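Local coordinates for protein STING-associated CdnE c-di-GMP synthase (Flavobacteriaceae, PDB 6WT8) that synthesises the cyclic dinucleotide c-di-GMP, which probably signals to a partner STING receptor in bacterial CBASS anti-phage defence, at residues Cys267-Asn272 with Ser347-Ser352; Lys10-Arg15 with Ser48-Glu53; Ser1-Leu6 with Ile354-Asn359; Ile263-Asp266 with Glu271-Gly274; Thr95-Leu100 with Arg252-Ile257. All blocks are in the same frame, centred on the assembly; numbering follows the deposited sequence.

Contact 1 (Cys267-Asn272 with Ser347-Ser352); sequences CPHIEN and SQELDS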
# COMPACT_ATOMS: atom_id res chain seq x y z
N CYS A 267 -1.21 16.58 11.15
CA CYS A 267 -0.34 16.97 12.26
C CYS A 267 0.69 18.02 11.82
O CYS A 267 1.53 17.75 10.96
CB CYS A 267 0.39 15.74 12.78
SG CYS A 267 1.48 16.12 14.18
N PRO A 268 0.69 19.22 12.41
CA PRO A 268 1.58 20.26 11.92
C PRO A 268 3.04 20.04 12.29
O PRO A 268 3.93 20.68 11.69
CB PRO A 268 1.02 21.53 12.56
CG PRO A 268 0.37 21.02 13.84
CD PRO A 268 -0.22 19.67 13.47
N HIS A 269 3.32 19.12 13.19
CA HIS A 269 4.67 18.80 13.62
C HIS A 269 5.35 17.76 12.74
O HIS A 269 6.53 17.48 12.98
CB HIS A 269 4.61 18.30 15.07
CG HIS A 269 3.92 19.26 15.99
ND1 HIS A 269 2.83 18.92 16.76
CD2 HIS A 269 4.20 20.56 16.26
CE1 HIS A 269 2.46 19.98 17.47
NE2 HIS A 269 3.28 20.98 17.18
N ILE A 270 4.66 17.20 11.75
CA ILE A 270 5.21 16.14 10.91
C ILE A 270 5.19 16.60 9.45
O ILE A 270 4.12 16.96 8.94
CB ILE A 270 4.42 14.82 11.09
CG1 ILE A 270 4.51 14.36 12.55
CG2 ILE A 270 4.99 13.70 10.16
CD1 ILE A 270 3.49 13.19 12.91
N GLU A 271 6.35 16.53 8.79
CA GLU A 271 6.44 16.80 7.36
C GLU A 271 5.69 15.74 6.57
O GLU A 271 5.74 14.56 6.92
CB GLU A 271 7.90 16.79 6.92
CG GLU A 271 8.72 17.83 7.63
CD GLU A 271 8.43 19.22 7.11
OE1 GLU A 271 7.98 19.34 5.95
OE2 GLU A 271 8.67 20.20 7.85
N ASN A 272 5.01 16.14 5.48
CA ASN A 272 4.26 15.15 4.71
C ASN A 272 5.18 14.06 4.16
O ASN A 272 4.80 12.89 4.13
CB ASN A 272 3.50 15.81 3.56
CG ASN A 272 2.62 14.80 2.79
OD1 ASN A 272 2.03 13.89 3.38
ND2 ASN A 272 2.55 14.95 1.46
N SER A 347 1.67 9.84 18.55
CA SER A 347 1.11 9.36 19.81
C SER A 347 0.53 10.52 20.61
O SER A 347 -0.52 10.34 21.26
CB SER A 347 2.17 8.59 20.57
OG SER A 347 3.09 9.48 21.14
N GLN A 348 1.14 11.70 20.54
CA GLN A 348 0.56 12.86 21.21
C GLN A 348 -0.80 13.25 20.63
O GLN A 348 -1.73 13.60 21.38
CB GLN A 348 1.55 14.02 21.12
CG GLN A 348 2.81 13.80 21.98
CD GLN A 348 3.95 14.86 21.74
OE1 GLN A 348 5.10 14.68 22.19
NE2 GLN A 348 3.63 15.95 21.04
N GLU A 349 -0.97 13.14 19.30
CA GLU A 349 -2.27 13.42 18.72
C GLU A 349 -3.28 12.40 19.21
O GLU A 349 -4.41 12.76 19.56
CB GLU A 349 -2.24 13.37 17.18
CG GLU A 349 -1.31 14.41 16.54
CD GLU A 349 -1.79 15.83 16.74
OE1 GLU A 349 -2.96 16.02 17.16
OE2 GLU A 349 -0.98 16.76 16.56
N LEU A 350 -2.92 11.10 19.21
CA LEU A 350 -3.88 10.10 19.71
C LEU A 350 -4.21 10.33 21.18
O LEU A 350 -5.37 10.13 21.59
CB LEU A 350 -3.33 8.67 19.53
CG LEU A 350 -3.05 8.30 18.09
CD1 LEU A 350 -2.27 7.00 18.06
CD2 LEU A 350 -4.38 8.08 17.41
N ASP A 351 -3.22 10.74 22.00
CA ASP A 351 -3.51 11.02 23.40
C ASP A 351 -4.55 12.13 23.51
O ASP A 351 -5.49 12.05 24.32
CB ASP A 351 -2.21 11.44 24.07
CG ASP A 351 -2.30 11.56 25.58
OD1 ASP A 351 -3.07 10.81 26.22
OD2 ASP A 351 -1.54 12.37 26.13
N SER A 352 -4.38 13.20 22.73
CA SER A 352 -5.36 14.29 22.75
C SER A 352 -6.74 13.82 22.33
O SER A 352 -7.75 14.25 22.90
CB SER A 352 -4.93 15.39 21.80
OG SER A 352 -3.79 16.03 22.33
O HOH W 1 1.53 16.06 17.98
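C267 holds SG anti to its backbone N (chi1 -179°), and E349 holds CG anti to its own carbonyl carbon (chi1 -61°). The E349 chain then bends at chi2 (-67°), which turns the carboxylate toward the loop. The result is a close approach of C267 SG to E349 OE2, at 3.5 Å. The sulfur also lies against the bend itself, with SG of C267 4.0 Å from CG of E349. The loop side is a type I beta turn from C267 to I270, closed by the bond from I270 N to C267 O at 3.3 Å. Within it, H269 N makes a weak hydrogen bond to C267 SG at 3.7 Å. P268 lies over one face of the H269 ring, with CG above the ring centre. A water joins H269 to the helix: it donates to E349 OE2 at 3.0 Å and makes a weak bond to H269 ND1 at 3.4 Å. The nearby carboxylate would probably ease protonation of this histidine. The other oxygen, OE1 of E349, has a firmer partner outside the two segments, in a salt bridge to K3 NZ. With alanine in place of E349, K3 would probably lose its charge partner and the water its carboxylate acceptor. The contact ties the loop after helix 253-266 to the long helix 336-360. E349 also packs on I263 of helix 253-266, F345 stacks with the H269 ring, and L350 faces helix 300-314.

Contact 2 (Lys10-Arg15 with Ser48-Glu53); sequences KKVRER and SIYIKE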
# COMPACT_ATOMS: atom_id res chain seq x y z
N LYS A 10 -13.77 19.28 8.22
CA LYS A 10 -13.81 19.94 6.91
C LYS A 10 -12.59 19.55 6.05
O LYS A 10 -12.71 19.33 4.84
CB LYS A 10 -13.89 21.46 7.09
CG LYS A 10 -15.22 21.89 7.66
CD LYS A 10 -15.25 23.40 7.96
CE LYS A 10 -16.58 23.74 8.60
NZ LYS A 10 -17.68 23.27 7.71
N LYS A 11 -11.43 19.40 6.68
CA LYS A 11 -10.24 19.04 5.91
C LYS A 11 -10.34 17.62 5.37
O LYS A 11 -10.02 17.35 4.21
CB LYS A 11 -8.98 19.16 6.78
CG LYS A 11 -8.60 20.61 7.01
CD LYS A 11 -7.27 20.65 7.71
CE LYS A 11 -6.64 22.02 7.52
NZ LYS A 11 -5.71 22.29 8.65
N VAL A 12 -10.74 16.67 6.22
CA VAL A 12 -10.89 15.29 5.77
C VAL A 12 -11.90 15.21 4.64
O VAL A 12 -11.70 14.50 3.67
CB VAL A 12 -11.29 14.38 6.95
CG1 VAL A 12 -11.62 12.94 6.47
CG2 VAL A 12 -10.20 14.27 7.93
N ARG A 13 -13.01 15.92 4.79
CA ARG A 13 -14.04 15.91 3.76
C ARG A 13 -13.52 16.42 2.44
O ARG A 13 -13.86 15.86 1.37
CB ARG A 13 -15.22 16.77 4.23
CG ARG A 13 -16.02 15.97 5.21
CD ARG A 13 -17.12 16.80 5.85
NE ARG A 13 -17.99 15.90 6.62
CZ ARG A 13 -19.26 16.16 6.93
NH1 ARG A 13 -19.82 17.30 6.55
NH2 ARG A 13 -19.97 15.26 7.58
N GLU A 14 -12.76 17.50 2.46
CA GLU A 14 -12.28 18.04 1.19
C GLU A 14 -11.39 17.03 0.49
O GLU A 14 -11.40 16.93 -0.75
CB GLU A 14 -11.50 19.34 1.43
CG GLU A 14 -11.19 20.07 0.09
CD GLU A 14 -12.41 20.16 -0.86
OE1 GLU A 14 -13.50 20.63 -0.42
OE2 GLU A 14 -12.28 19.75 -2.06
N ARG A 15 -10.63 16.25 1.26
CA ARG A 15 -9.73 15.27 0.67
C ARG A 15 -10.45 14.02 0.21
O ARG A 15 -10.02 13.37 -0.75
CB ARG A 15 -8.67 14.86 1.73
CG ARG A 15 -7.72 15.98 2.08
CD ARG A 15 -6.58 15.51 2.99
NE ARG A 15 -6.97 14.91 4.26
CZ ARG A 15 -6.83 15.50 5.46
NH1 ARG A 15 -6.43 16.78 5.56
NH2 ARG A 15 -7.11 14.83 6.55
N SER A 48 -15.73 12.19 17.46
CA SER A 48 -16.13 10.89 16.89
C SER A 48 -16.34 11.00 15.38
O SER A 48 -15.95 10.10 14.62
CB SER A 48 -17.41 10.40 17.54
OG SER A 48 -17.87 9.30 16.76
N ILE A 49 -17.00 12.06 14.91
CA ILE A 49 -17.19 12.20 13.46
C ILE A 49 -15.85 12.31 12.74
O ILE A 49 -15.64 11.72 11.66
CB ILE A 49 -18.09 13.41 13.17
CG1 ILE A 49 -19.47 13.13 13.74
CG2 ILE A 49 -18.18 13.68 11.70
CD1 ILE A 49 -20.31 14.42 13.78
N TYR A 50 -14.92 13.06 13.32
CA TYR A 50 -13.58 13.13 12.73
C TYR A 50 -12.95 11.75 12.63
O TYR A 50 -12.34 11.40 11.61
CB TYR A 50 -12.70 14.05 13.57
CG TYR A 50 -11.24 14.06 13.15
CD1 TYR A 50 -10.87 14.48 11.87
CD2 TYR A 50 -10.26 13.65 14.03
CE1 TYR A 50 -9.47 14.50 11.45
CE2 TYR A 50 -8.88 13.67 13.63
CZ TYR A 50 -8.52 14.08 12.36
OH TYR A 50 -7.19 14.14 11.92
N ILE A 51 -13.00 11.00 13.73
CA ILE A 51 -12.44 9.64 13.71
C ILE A 51 -13.11 8.78 12.64
O ILE A 51 -12.43 8.09 11.84
CB ILE A 51 -12.60 9.00 15.10
CG1 ILE A 51 -11.76 9.75 16.13
CG2 ILE A 51 -12.25 7.50 15.04
CD1 ILE A 51 -12.15 9.41 17.57
N LYS A 52 -14.45 8.84 12.57
CA LYS A 52 -15.18 8.01 11.59
C LYS A 52 -14.76 8.34 10.17
O LYS A 52 -14.54 7.44 9.34
CB LYS A 52 -16.70 8.23 11.72
CG LYS A 52 -17.27 7.51 12.87
CD LYS A 52 -18.82 7.58 12.84
CE LYS A 52 -19.34 9.00 12.96
NZ LYS A 52 -20.88 9.03 13.18
N GLU A 53 -14.73 9.64 9.84
CA GLU A 53 -14.47 10.01 8.46
C GLU A 53 -13.00 9.79 8.12
O GLU A 53 -12.69 9.47 6.96
CB GLU A 53 -14.94 11.45 8.25
CG GLU A 53 -16.49 11.43 8.43
CD GLU A 53 -17.21 12.69 8.00
OE1 GLU A 53 -16.53 13.63 7.55
OE2 GLU A 53 -18.48 12.73 8.16
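R13 NE donates to E53 OE1 at 2.9 Å, along an almost straight line. R13 NH2 does the same for E53 OE2 at 3.0 Å. This is a side-on, two-pronged salt bridge between two helices that run nearly parallel, 5-16 and 46-56. The axes of the segments 10-15 and 48-53 approach to 9.9 Å, with 23° between their directions. Each carboxylate oxygen of E53 uses its syn lone pair. The guanidinium and carboxylate planes are only 10° apart, and both acceptor oxygens lie in the guanidinium plane. Two bonds to one flat group fix the rotation of both ends. Both side chains are extended as they cross the gap, and they meet at its partly exposed edge. A methionine in place of R13 has no N-H groups to offer, and the E53 carboxylate would probably be left without its charge mate and free to turn.

The buried side of the interface is apolar. V12 has CG1 anti to its backbone N (chi1 173°), and this sends its two methyls to different neighbours. CG2 of V12 meets the Y50 ring at CE1, 3.6 Å away, the two side chains crossing at about a right angle. Y50 continues inward to I263 of helix 253-266. R15, on the same helix as V12, forms a salt bridge with D266 there. The other methyl, CG1 of V12, rests 3.7 Å from the backbone O of E53 and 4.1 Å from E53 CB.

Contact 3 (Ser1-Leu6 with Ile354-Asn359); sequences SQKNYL and IADLHN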
# COMPACT_ATOMS: atom_id res chain seq x y z
N SER A 1 -8.04 18.87 25.01
CA SER A 1 -7.07 19.43 24.07
C SER A 1 -7.58 20.68 23.34
O SER A 1 -8.77 21.01 23.39
CB SER A 1 -6.70 18.38 23.02
OG SER A 1 -7.47 18.61 21.86
N GLN A 2 -6.68 21.34 22.63
CA GLN A 2 -7.03 22.49 21.82
C GLN A 2 -7.39 22.14 20.38
O GLN A 2 -7.52 23.04 19.54
CB GLN A 2 -5.89 23.51 21.84
CG GLN A 2 -5.81 24.31 23.14
CD GLN A 2 -7.05 25.14 23.38
OE1 GLN A 2 -7.90 24.80 24.21
NE2 GLN A 2 -7.17 26.24 22.64
N LYS A 3 -7.58 20.86 20.06
CA LYS A 3 -7.88 20.47 18.69
C LYS A 3 -9.24 21.01 18.26
O LYS A 3 -10.21 20.95 19.01
CB LYS A 3 -7.87 18.96 18.55
CG LYS A 3 -6.43 18.39 18.63
CD LYS A 3 -6.36 16.88 18.73
CE LYS A 3 -6.47 16.23 17.36
NZ LYS A 3 -5.46 16.71 16.30
N ASN A 4 -9.30 21.50 17.01
CA ASN A 4 -10.54 22.03 16.44
C ASN A 4 -11.09 20.94 15.52
O ASN A 4 -10.68 20.85 14.36
CB ASN A 4 -10.25 23.31 15.67
CG ASN A 4 -11.50 23.98 15.16
OD1 ASN A 4 -12.52 23.34 14.93
ND2 ASN A 4 -11.43 25.29 14.97
N TYR A 5 -12.05 20.15 16.02
CA TYR A 5 -12.50 19.01 15.23
C TYR A 5 -13.39 19.43 14.07
O TYR A 5 -13.42 18.75 13.04
CB TYR A 5 -13.20 17.99 16.12
CG TYR A 5 -12.22 17.32 17.01
CD1 TYR A 5 -11.36 16.37 16.53
CD2 TYR A 5 -12.08 17.72 18.33
CE1 TYR A 5 -10.39 15.80 17.35
CE2 TYR A 5 -11.17 17.14 19.17
CZ TYR A 5 -10.32 16.17 18.68
OH TYR A 5 -9.40 15.62 19.56
N LEU A 6 -14.08 20.55 14.20
CA LEU A 6 -14.85 21.06 13.06
C LEU A 6 -13.94 21.36 11.88
O LEU A 6 -14.24 20.97 10.74
CB LEU A 6 -15.64 22.31 13.49
CG LEU A 6 -16.44 22.88 12.32
CD1 LEU A 6 -17.46 21.81 11.99
CD2 LEU A 6 -17.13 24.17 12.70
N ILE A 354 -8.03 10.83 22.54
CA ILE A 354 -8.61 9.98 23.58
C ILE A 354 -9.09 10.83 24.73
O ILE A 354 -10.18 10.62 25.27
CB ILE A 354 -7.57 8.95 24.03
CG1 ILE A 354 -7.36 7.86 22.96
CG2 ILE A 354 -8.03 8.28 25.36
CD1 ILE A 354 -6.06 7.06 23.11
N ALA A 355 -8.31 11.85 25.09
CA ALA A 355 -8.73 12.74 26.16
C ALA A 355 -10.01 13.48 25.77
O ALA A 355 -10.90 13.68 26.62
CB ALA A 355 -7.62 13.73 26.52
N ASP A 356 -10.11 13.93 24.52
CA ASP A 356 -11.29 14.66 24.09
C ASP A 356 -12.52 13.76 24.03
O ASP A 356 -13.64 14.21 24.32
CB ASP A 356 -11.03 15.32 22.74
CG ASP A 356 -10.02 16.45 22.83
OD1 ASP A 356 -9.92 17.09 23.93
OD2 ASP A 356 -9.34 16.75 21.84
N LEU A 357 -12.34 12.49 23.63
CA LEU A 357 -13.45 11.53 23.73
C LEU A 357 -13.91 11.35 25.17
O LEU A 357 -15.12 11.31 25.45
CB LEU A 357 -13.04 10.18 23.16
CG LEU A 357 -12.97 10.11 21.64
CD1 LEU A 357 -12.14 8.90 21.24
CD2 LEU A 357 -14.41 10.13 21.02
N HIS A 358 -12.95 11.19 26.09
CA HIS A 358 -13.33 11.07 27.51
C HIS A 358 -14.12 12.29 27.97
O HIS A 358 -15.12 12.15 28.70
CB HIS A 358 -12.09 10.90 28.39
CG HIS A 358 -11.58 9.50 28.46
ND1 HIS A 358 -12.39 8.42 28.75
CD2 HIS A 358 -10.33 9.00 28.29
CE1 HIS A 358 -11.66 7.31 28.75
NE2 HIS A 358 -10.41 7.64 28.47
N ASN A 359 -13.72 13.49 27.53
CA ASN A 359 -14.42 14.67 28.01
C ASN A 359 -15.81 14.80 27.39
O ASN A 359 -16.73 15.33 28.02
CB ASN A 359 -13.59 15.93 27.77
CG ASN A 359 -12.28 15.93 28.55
OD1 ASN A 359 -12.17 15.30 29.62
ND2 ASN A 359 -11.29 16.64 28.04
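An ST turn at the start of the chain docks on helix 336-360, where S1 and Y5 both grip D356. S1 is the first residue of the deposited sequence. Its OG accepts from K3 N at 2.9 Å, which forms the turn, and donates to D356 OD2 at 2.6 Å. The terminal amine joins in: S1 N makes a salt bridge to D356 OD1 at 2.8 Å. Both S1 bonds use syn lone pairs, so the serine reaches the two oxygens across the mouth of the carboxylate. Y5 comes from the far side of OD2. Its OH donates to the anti lone pair of D356 OD2 at 2.5 Å, a short bond. Y5 has CG anti to its own carbonyl carbon (chi1 -70°), and this brings the edge of the ring to the acid. CE2 of Y5 is 3.3 Å from D356 OD2, near the ring plane. The ring and carboxylate planes stand 86° apart.

Between these anchors, N4 is the N-cap of helix 5-16 and its OD1 accepts from E7 N. K3 sends its amine away from D356 to a salt bridge with E349, two turns earlier on helix 336-360. Y5 also packs on I353 and on V47 of helix 46-56. Three donors hold the two D356 oxygens, one of them an amine that is probably charged. This setting is likely to keep D356 ionised and its carboxylate fixed in rotation.

Contact 4 (Ile263-Asp266 with Glu271-Gly274); sequences IKYD and ENKG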
# COMPACT_ATOMS: atom_id res chain seq x y z
N ILE A 263 -4.30 11.28 10.57
CA ILE A 263 -3.69 11.99 11.70
C ILE A 263 -2.33 12.53 11.30
O ILE A 263 -1.99 13.68 11.60
CB ILE A 263 -3.55 11.06 12.92
CG1 ILE A 263 -4.91 10.60 13.43
CG2 ILE A 263 -2.74 11.70 14.07
CD1 ILE A 263 -5.94 11.62 13.57
N LYS A 264 -1.52 11.72 10.61
CA LYS A 264 -0.20 12.22 10.22
C LYS A 264 -0.32 13.43 9.28
O LYS A 264 0.44 14.44 9.39
CB LYS A 264 0.60 11.10 9.53
CG LYS A 264 2.09 11.50 9.43
CD LYS A 264 2.96 10.28 9.02
CE LYS A 264 2.72 9.89 7.56
NZ LYS A 264 3.56 10.73 6.59
N TYR A 265 -1.26 13.37 8.35
CA TYR A 265 -1.42 14.39 7.34
C TYR A 265 -1.78 15.73 7.97
O TYR A 265 -1.20 16.75 7.61
CB TYR A 265 -2.49 13.93 6.32
CG TYR A 265 -2.50 14.76 5.05
CD1 TYR A 265 -3.21 15.97 4.96
CD2 TYR A 265 -1.81 14.31 3.93
CE1 TYR A 265 -3.19 16.69 3.77
CE2 TYR A 265 -1.82 15.03 2.71
CZ TYR A 265 -2.51 16.21 2.67
OH TYR A 265 -2.49 16.95 1.49
N ASP A 266 -2.63 15.70 9.00
CA ASP A 266 -3.12 16.91 9.66
C ASP A 266 -2.23 17.35 10.82
O ASP A 266 -2.46 18.42 11.39
CB ASP A 266 -4.55 16.65 10.15
CG ASP A 266 -5.58 16.68 9.01
OD1 ASP A 266 -5.34 17.39 8.05
OD2 ASP A 266 -6.59 15.96 9.13
N GLU A 271 6.35 16.53 8.79
CA GLU A 271 6.44 16.80 7.36
C GLU A 271 5.69 15.74 6.57
O GLU A 271 5.74 14.56 6.92
CB GLU A 271 7.90 16.79 6.92
CG GLU A 271 8.72 17.83 7.63
CD GLU A 271 8.43 19.22 7.11
OE1 GLU A 271 7.98 19.34 5.95
OE2 GLU A 271 8.67 20.20 7.85
N ASN A 272 5.01 16.14 5.48
CA ASN A 272 4.26 15.15 4.71
C ASN A 272 5.18 14.06 4.16
O ASN A 272 4.80 12.89 4.13
CB ASN A 272 3.50 15.81 3.56
CG ASN A 272 2.62 14.80 2.79
OD1 ASN A 272 2.03 13.89 3.38
ND2 ASN A 272 2.55 14.95 1.46
N LYS A 273 6.38 14.41 3.74
CA LYS A 273 7.24 13.38 3.15
C LYS A 273 8.43 13.18 4.08
O LYS A 273 9.58 13.40 3.72
CB LYS A 273 7.64 13.76 1.71
CG LYS A 273 6.46 13.82 0.75
CD LYS A 273 5.66 12.52 0.69
CE LYS A 273 4.47 12.67 -0.28
NZ LYS A 273 3.71 11.40 -0.56
N GLY A 274 8.12 12.72 5.28
CA GLY A 274 9.12 12.61 6.30
C GLY A 274 9.63 11.19 6.44
O GLY A 274 9.72 10.45 5.46
O HOH W 2 6.23 11.88 7.40
O HOH W 3 1.58 12.85 6.04
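K264 and N272 face each other where the chain leaves helix 253-266 and loops back. The firm part is the K264 side chain, which is buried. Its aliphatic length packs on I270 and on L346. The chain then bends at chi3 (71°) and chi4 (83°), and this brings the amine round to the loop. NZ of K264 bonds to the backbone O of I276, just past the loop segment. It also donates to two waters, each 3.0 Å from K264 NZ. The first of these waters accepts from G274 N at 3.0 Å and lies 2.8 Å from E271 O, to which it can donate. The second donates to N272 OD1 at 2.9 Å. The amine thus gathers the loop mostly through water. Its approach to N272 O, 3.5 Å from K264 NZ, has too poor an angle for a hydrogen bond.

The loose side is formed by Y265 and N272, both exposed. Y265 CD2 is 3.9 Å from N272 OD1, and no hydrogen bond links the two side chains. The ring and amide planes are 71° apart, so they do not stack. The contact is a local return of the chain at the C-terminal part of helix 253-266. Here Y265 leans on R15 of helix 5-16 and on the I99-L100 loop, while I263 faces helix 336-360.

Contact 5 (Thr95-Leu100 with Arg252-Ile257); sequences TNTHIL and RLKNMI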
# COMPACT_ATOMS: atom_id res chain seq x y z
N THR A 95 -5.54 -1.39 -2.16
CA THR A 95 -6.10 -1.84 -0.88
C THR A 95 -7.13 -0.88 -0.34
O THR A 95 -7.58 -1.03 0.81
CB THR A 95 -4.98 -2.03 0.15
OG1 THR A 95 -4.16 -0.87 0.19
CG2 THR A 95 -4.05 -3.23 -0.22
N ASN A 96 -7.47 0.16 -1.11
CA ASN A 96 -8.35 1.23 -0.65
C ASN A 96 -7.86 1.84 0.64
O ASN A 96 -8.69 2.24 1.50
CB ASN A 96 -9.81 0.75 -0.48
CG ASN A 96 -10.77 1.91 -0.31
OD1 ASN A 96 -10.55 2.99 -0.91
ND2 ASN A 96 -11.83 1.73 0.56
N THR A 97 -6.52 1.95 0.81
CA THR A 97 -6.00 2.60 2.01
C THR A 97 -5.46 3.98 1.71
O THR A 97 -4.81 4.58 2.56
CB THR A 97 -4.94 1.73 2.69
OG1 THR A 97 -3.94 1.37 1.72
CG2 THR A 97 -5.64 0.48 3.27
N HIS A 98 -5.72 4.50 0.51
CA HIS A 98 -5.39 5.89 0.26
C HIS A 98 -6.35 6.81 1.01
O HIS A 98 -7.46 6.44 1.38
CB HIS A 98 -5.44 6.19 -1.25
CG HIS A 98 -6.76 5.90 -1.90
ND1 HIS A 98 -7.37 4.68 -1.81
CD2 HIS A 98 -7.56 6.66 -2.70
CE1 HIS A 98 -8.51 4.70 -2.49
NE2 HIS A 98 -8.62 5.87 -3.07
N ILE A 99 -5.92 8.07 1.22
CA ILE A 99 -6.75 9.06 1.91
C ILE A 99 -6.95 10.33 1.09
O ILE A 99 -7.60 11.28 1.58
CB ILE A 99 -6.20 9.42 3.31
CG1 ILE A 99 -4.82 9.99 3.21
CG2 ILE A 99 -6.19 8.16 4.20
CD1 ILE A 99 -4.44 10.92 4.43
N LEU A 100 -6.43 10.38 -0.14
CA LEU A 100 -6.68 11.53 -1.01
C LEU A 100 -7.47 11.08 -2.24
O LEU A 100 -7.07 10.12 -2.91
CB LEU A 100 -5.38 12.20 -1.48
CG LEU A 100 -4.34 12.54 -0.42
CD1 LEU A 100 -3.07 13.18 -1.03
CD2 LEU A 100 -4.93 13.42 0.65
N ARG A 252 -11.30 -4.28 10.24
CA ARG A 252 -10.83 -3.16 11.06
C ARG A 252 -9.44 -2.65 10.68
O ARG A 252 -9.13 -1.47 10.99
CB ARG A 252 -10.82 -3.53 12.54
CG ARG A 252 -12.28 -3.39 13.12
CD ARG A 252 -12.55 -4.48 14.04
NE ARG A 252 -13.72 -4.27 14.88
CZ ARG A 252 -14.92 -4.86 14.68
NH1 ARG A 252 -15.16 -5.55 13.56
NH2 ARG A 252 -15.89 -4.73 15.60
N LEU A 253 -8.58 -3.49 10.09
CA LEU A 253 -7.18 -3.09 9.86
C LEU A 253 -7.12 -1.87 8.96
O LEU A 253 -6.38 -0.92 9.26
CB LEU A 253 -6.41 -4.25 9.21
CG LEU A 253 -5.02 -3.87 8.68
CD1 LEU A 253 -4.14 -3.47 9.85
CD2 LEU A 253 -4.43 -5.07 7.93
N LYS A 254 -7.84 -1.88 7.86
CA LYS A 254 -7.76 -0.73 6.94
C LYS A 254 -8.28 0.55 7.58
O LYS A 254 -7.74 1.65 7.30
CB LYS A 254 -8.54 -0.99 5.66
CG LYS A 254 -7.84 -2.07 4.81
CD LYS A 254 -8.72 -2.33 3.55
CE LYS A 254 -8.22 -3.49 2.74
NZ LYS A 254 -8.93 -3.60 1.42
N ASN A 255 -9.29 0.45 8.45
CA ASN A 255 -9.76 1.64 9.14
C ASN A 255 -8.65 2.23 10.00
O ASN A 255 -8.45 3.46 10.03
CB ASN A 255 -10.98 1.30 10.01
CG ASN A 255 -12.18 0.89 9.17
OD1 ASN A 255 -12.37 1.38 8.05
ND2 ASN A 255 -13.04 0.06 9.76
N MSE A 256 -7.84 1.37 10.65
CA MSE A 256 -6.71 1.88 11.47
C MSE A 256 -5.65 2.52 10.57
O MSE A 256 -5.09 3.59 10.92
CB MSE A 256 -6.04 0.78 12.32
CG MSE A 256 -7.01 0.38 13.40
SE MSE A 256 -6.12 -0.79 14.78
CE MSE A 256 -5.15 -2.05 13.55
N ILE A 257 -5.37 1.91 9.42
CA ILE A 257 -4.34 2.48 8.53
C ILE A 257 -4.76 3.87 8.07
O ILE A 257 -3.97 4.84 8.08
CB ILE A 257 -4.13 1.53 7.35
CG1 ILE A 257 -3.34 0.32 7.86
CG2 ILE A 257 -3.31 2.25 6.20
CD1 ILE A 257 -3.24 -0.84 6.86
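K254 of helix 253-266 reaches across T97 to T95, in the loop between strands 85-90 and 106-112. In nucleotidyltransferases of this family, such a loop joins the Gly-Ser signature, here probably ending at S92, to the acidic strand of the catalytic sheet. K254 has CG anti to its own carbonyl carbon (chi1 -69°), and the chain beyond is extended. CB of K254 starts 4.0 Å from T97 CG2. The next atom, CG of K254, is closer to the same methyl, T97 CG2, at 3.7 Å. The two side chains cross at about a right angle here. Then the chain passes over the backbone: K254 CD lies 3.2 Å from T95 O, and CE is equally near that oxygen. At the tip, K254 NZ donates to T95 O at 3.0 Å. The donor stands 50° out of the carbonyl plane, with a C=O...N angle of 117°, so it comes from above and not on a lone pair. NZ of K254 has a second partner in N243 OD1 of helix 235-248, so the lysine links that helix to the loop.

One turn further on, I257 backs the same threonine with CG2, 3.9 Å from T97 CB. Two more basic residues of helix 253-266 hold the loop by its carbonyls, R258 at N96 O and K261 at T97 O. Within the loop the two threonine hydroxyls are hydrogen-bonded to each other, T95 OG1 to T97 OG1, at 2.7 Å.

How the contacts relate
Contacts 1 to 4 lie on the same side of the chain's centre, among the helices that gather the two chain ends. Contact 5 lies deeper, where helix 253-266 meets a loop of the sheet region. Contact 3 spans nearly the whole chain and encloses the others. Contacts 2, 5 and 4 follow in series, and contact 1 begins right after the helical part of contact 4. Contacts 1 and 4 are closest, with centres 8 Å apart, and share E271 and N272. Contacts 1 and 3 both use helix 336-360, contacts 2 and 3 helix 5-16, and contacts 4 and 5 helix 253-266. That last helix thus connects the terminal helices to the nucleotidyltransferase core.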